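PDB 6N36: beta-lactamase from Chitinophaga pinensis, which probably hydrolyses the amide bond of beta-lactam rings, using two bound zinc ions. Local coordinates for residues A[206-211]-A[262-267]. Sequence-based numbering, arbitrary orientation. Where two conformers were deposited one is given.
Sequences DYAYTL and QIYDKR
Near-antiparallel packing of helix 203-215 against the C-terminal helix 250-268 of the metallo-beta-lactamase fold rests here on one side chain, that of Tyr264, meeting Tyr207, Ala208 and Leu211. The N-to-C directions of the two segments differ by 153°, and their axes come no closer than 11.0 Å, a spacing that the tyrosine bridges. Tyr264 reaches the opposing helix because chi1 of 175° sets its CG trans to the main-chain N, and it is met at three points from root to tip. Leu211 CD1 lies 3.9 Å from Tyr264 CB at the root of the side chain. Midway, Tyr207 CB stands 3.9 Å from Tyr264 CD2, and at the far end Ala208 CB is 3.8 Å from Tyr264 CZ. The Tyr264 hydroxyl oxygen, OH, passes Ala208 CB at 3.6 Å and makes a weak hydrogen bond to Gly204 O, one turn before Ala208 on helix 203-215. The side chain of Tyr207, about 8 Å from a bound zinc ion, leads away from this interface, and its OH bonds to Ser187 O. Without a hydrogen bond between the two segments and with 155 Å² buried, their association is essentially van der Waals, while the weak phenol bond adds a polar tether at the ring's end.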
loop_
_atom_site.group_PDB
_atom_site.type_symbol
_atom_site.label_atom_id
_atom_site.label_comp_id
_atom_site.label_asym_id
_atom_site.label_seq_id
_atom_site.Cartn_x
_atom_site.Cartn_y
_atom_site.Cartn_z
ATOM N N ASP A 206 -0.821 -9.149 16.933
ATOM C CA ASP A 206 -0.184 -8.454 15.802
ATOM C C ASP A 206 -0.704 -7.021 15.725
ATOM O O ASP A 206 0.071 -6.091 15.506
ATOM C CB ASP A 206 -0.407 -9.226 14.508
ATOM C CG ASP A 206 0.607 -10.309 14.266
ATOM O OD1 ASP A 206 1.570 -10.474 15.084
ATOM O OD2 ASP A 206 0.435 -11.054 13.220
ATOM N N TYR A 207 -2.014 -6.818 15.794
ATOM C CA TYR A 207 -2.565 -5.455 15.752
ATOM C C TYR A 207 -2.012 -4.628 16.909
ATOM O O TYR A 207 -1.643 -3.476 16.684
ATOM C CB TYR A 207 -4.084 -5.450 15.856
ATOM C CG TYR A 207 -4.830 -5.516 14.548
ATOM C CD1 TYR A 207 -4.847 -4.436 13.682
ATOM C CD2 TYR A 207 -5.504 -6.667 14.186
ATOM C CE1 TYR A 207 -5.607 -4.469 12.532
ATOM C CE2 TYR A 207 -6.278 -6.705 13.030
ATOM C CZ TYR A 207 -6.296 -5.622 12.184
ATOM O OH TYR A 207 -7.117 -5.669 11.074
ATOM N N ALA A 208 -1.897 -5.215 18.075
ATOM C CA ALA A 208 -1.379 -4.493 19.254
ATOM C C ALA A 208 0.056 -4.042 18.993
ATOM O O ALA A 208 0.434 -2.866 19.245
ATOM C CB ALA A 208 -1.451 -5.308 20.495
ATOM N N TYR A 209 0.867 -4.956 18.441
ATOM C CA TYR A 209 2.261 -4.670 18.061
ATOM C C TYR A 209 2.301 -3.519 17.064
ATOM O O TYR A 209 3.036 -2.507 17.225
ATOM C CB TYR A 209 2.980 -5.920 17.526
ATOM C CG TYR A 209 4.254 -5.576 16.798
ATOM C CD1 TYR A 209 5.428 -5.370 17.485
ATOM C CD2 TYR A 209 4.286 -5.321 15.441
ATOM C CE1 TYR A 209 6.564 -4.948 16.854
ATOM C CE2 TYR A 209 5.418 -4.912 14.779
ATOM C CZ TYR A 209 6.611 -4.812 15.482
ATOM O OH TYR A 209 7.761 -4.354 14.880
ATOM N N THR A 210 1.488 -3.619 16.014
ATOM C CA THR A 210 1.514 -2.632 14.920
ATOM C C THR A 210 1.123 -1.251 15.435
ATOM O O THR A 210 1.756 -0.249 15.022
ATOM C CB THR A 210 0.588 -3.125 13.824
ATOM O OG1 THR A 210 1.230 -4.266 13.257
ATOM C CG2 THR A 210 0.332 -2.078 12.767
ATOM N N LEU A 211 0.084 -1.157 16.262
ATOM C CA LEU A 211 -0.317 0.186 16.754
ATOM C C LEU A 211 0.851 0.855 17.488
ATOM O O LEU A 211 1.103 2.056 17.255
ATOM C CB LEU A 211 -1.552 0.031 17.624
ATOM C CG LEU A 211 -2.830 -0.203 16.830
ATOM C CD1 LEU A 211 -3.875 -0.898 17.667
ATOM C CD2 LEU A 211 -3.318 1.108 16.253
ATOM N N GLN A 262 -8.147 3.071 20.066
ATOM C CA GLN A 262 -9.365 3.092 20.916
ATOM C C GLN A 262 -10.329 2.023 20.409
ATOM O O GLN A 262 -10.972 1.370 21.262
ATOM C CB GLN A 262 -10.070 4.434 20.877
ATOM C CG GLN A 262 -9.294 5.542 21.542
ATOM C CD GLN A 262 -10.086 6.794 21.245
ATOM O OE1 GLN A 262 -11.190 6.972 21.765
ATOM N NE2 GLN A 262 -9.574 7.619 20.342
ATOM N N ILE A 263 -10.442 1.825 19.081
ATOM C CA ILE A 263 -11.303 0.744 18.552
ATOM C C ILE A 263 -10.768 -0.602 19.032
ATOM O O ILE A 263 -11.531 -1.432 19.490
ATOM C CB ILE A 263 -11.448 0.846 17.031
ATOM C CG1 ILE A 263 -12.312 2.072 16.718
ATOM C CG2 ILE A 263 -12.002 -0.453 16.461
ATOM C CD1 ILE A 263 -12.162 2.611 15.338
ATOM N N TYR A 264 -9.474 -0.853 18.866
ATOM C CA TYR A 264 -8.812 -2.085 19.342
ATOM C C TYR A 264 -9.157 -2.312 20.818
ATOM O O TYR A 264 -9.583 -3.431 21.190
ATOM C CB TYR A 264 -7.298 -1.984 19.131
ATOM C CG TYR A 264 -6.541 -3.149 19.693
ATOM C CD1 TYR A 264 -6.206 -3.142 21.031
ATOM C CD2 TYR A 264 -6.224 -4.267 18.937
ATOM C CE1 TYR A 264 -5.602 -4.240 21.627
ATOM C CE2 TYR A 264 -5.558 -5.334 19.516
ATOM C CZ TYR A 264 -5.228 -5.311 20.849
ATOM O OH TYR A 264 -4.707 -6.431 21.485
ATOM N N ASP A 265 -9.012 -1.292 21.641
ATOM C CA ASP A 265 -9.174 -1.445 23.109
ATOM C C ASP A 265 -10.620 -1.833 23.395
ATOM O O ASP A 265 -10.831 -2.713 24.256
ATOM C CB ASP A 265 -8.711 -0.193 23.848
ATOM C CG ASP A 265 -7.197 0.079 23.840
ATOM O OD1 ASP A 265 -6.434 -0.833 23.462
ATOM O OD2 ASP A 265 -6.814 1.220 24.153
ATOM N N LYS A 266 -11.572 -1.236 22.681
ATOM C CA LYS A 266 -12.998 -1.516 22.965
ATOM C C LYS A 266 -13.344 -2.904 22.422
ATOM O O LYS A 266 -14.098 -3.648 23.079
ATOM C CB LYS A 266 -13.888 -0.458 22.317
ATOM C CG LYS A 266 -15.355 -0.660 22.629
ATOM C CD LYS A 266 -16.162 0.596 22.652
ATOM C CE LYS A 266 -17.606 0.301 22.991
ATOM N NZ LYS A 266 -18.454 1.494 22.804
ATOM N N ARG A 267 -12.843 -3.264 21.247
ATOM C CA ARG A 267 -13.190 -4.546 20.579
ATOM C C ARG A 267 -12.573 -5.721 21.344
ATOM O O ARG A 267 -13.216 -6.816 21.411
ATOM C CB ARG A 267 -12.821 -4.474 19.102
ATOM C CG ARG A 267 -13.865 -3.715 18.291
ATOM C CD ARG A 267 -14.995 -4.587 17.781
ATOM N NE ARG A 267 -14.528 -5.504 16.807
ATOM C CZ ARG A 267 -14.420 -5.241 15.495
ATOM N NH1 ARG A 267 -14.893 -4.121 15.001
ATOM N NH2 ARG A 267 -13.885 -6.101 14.665
#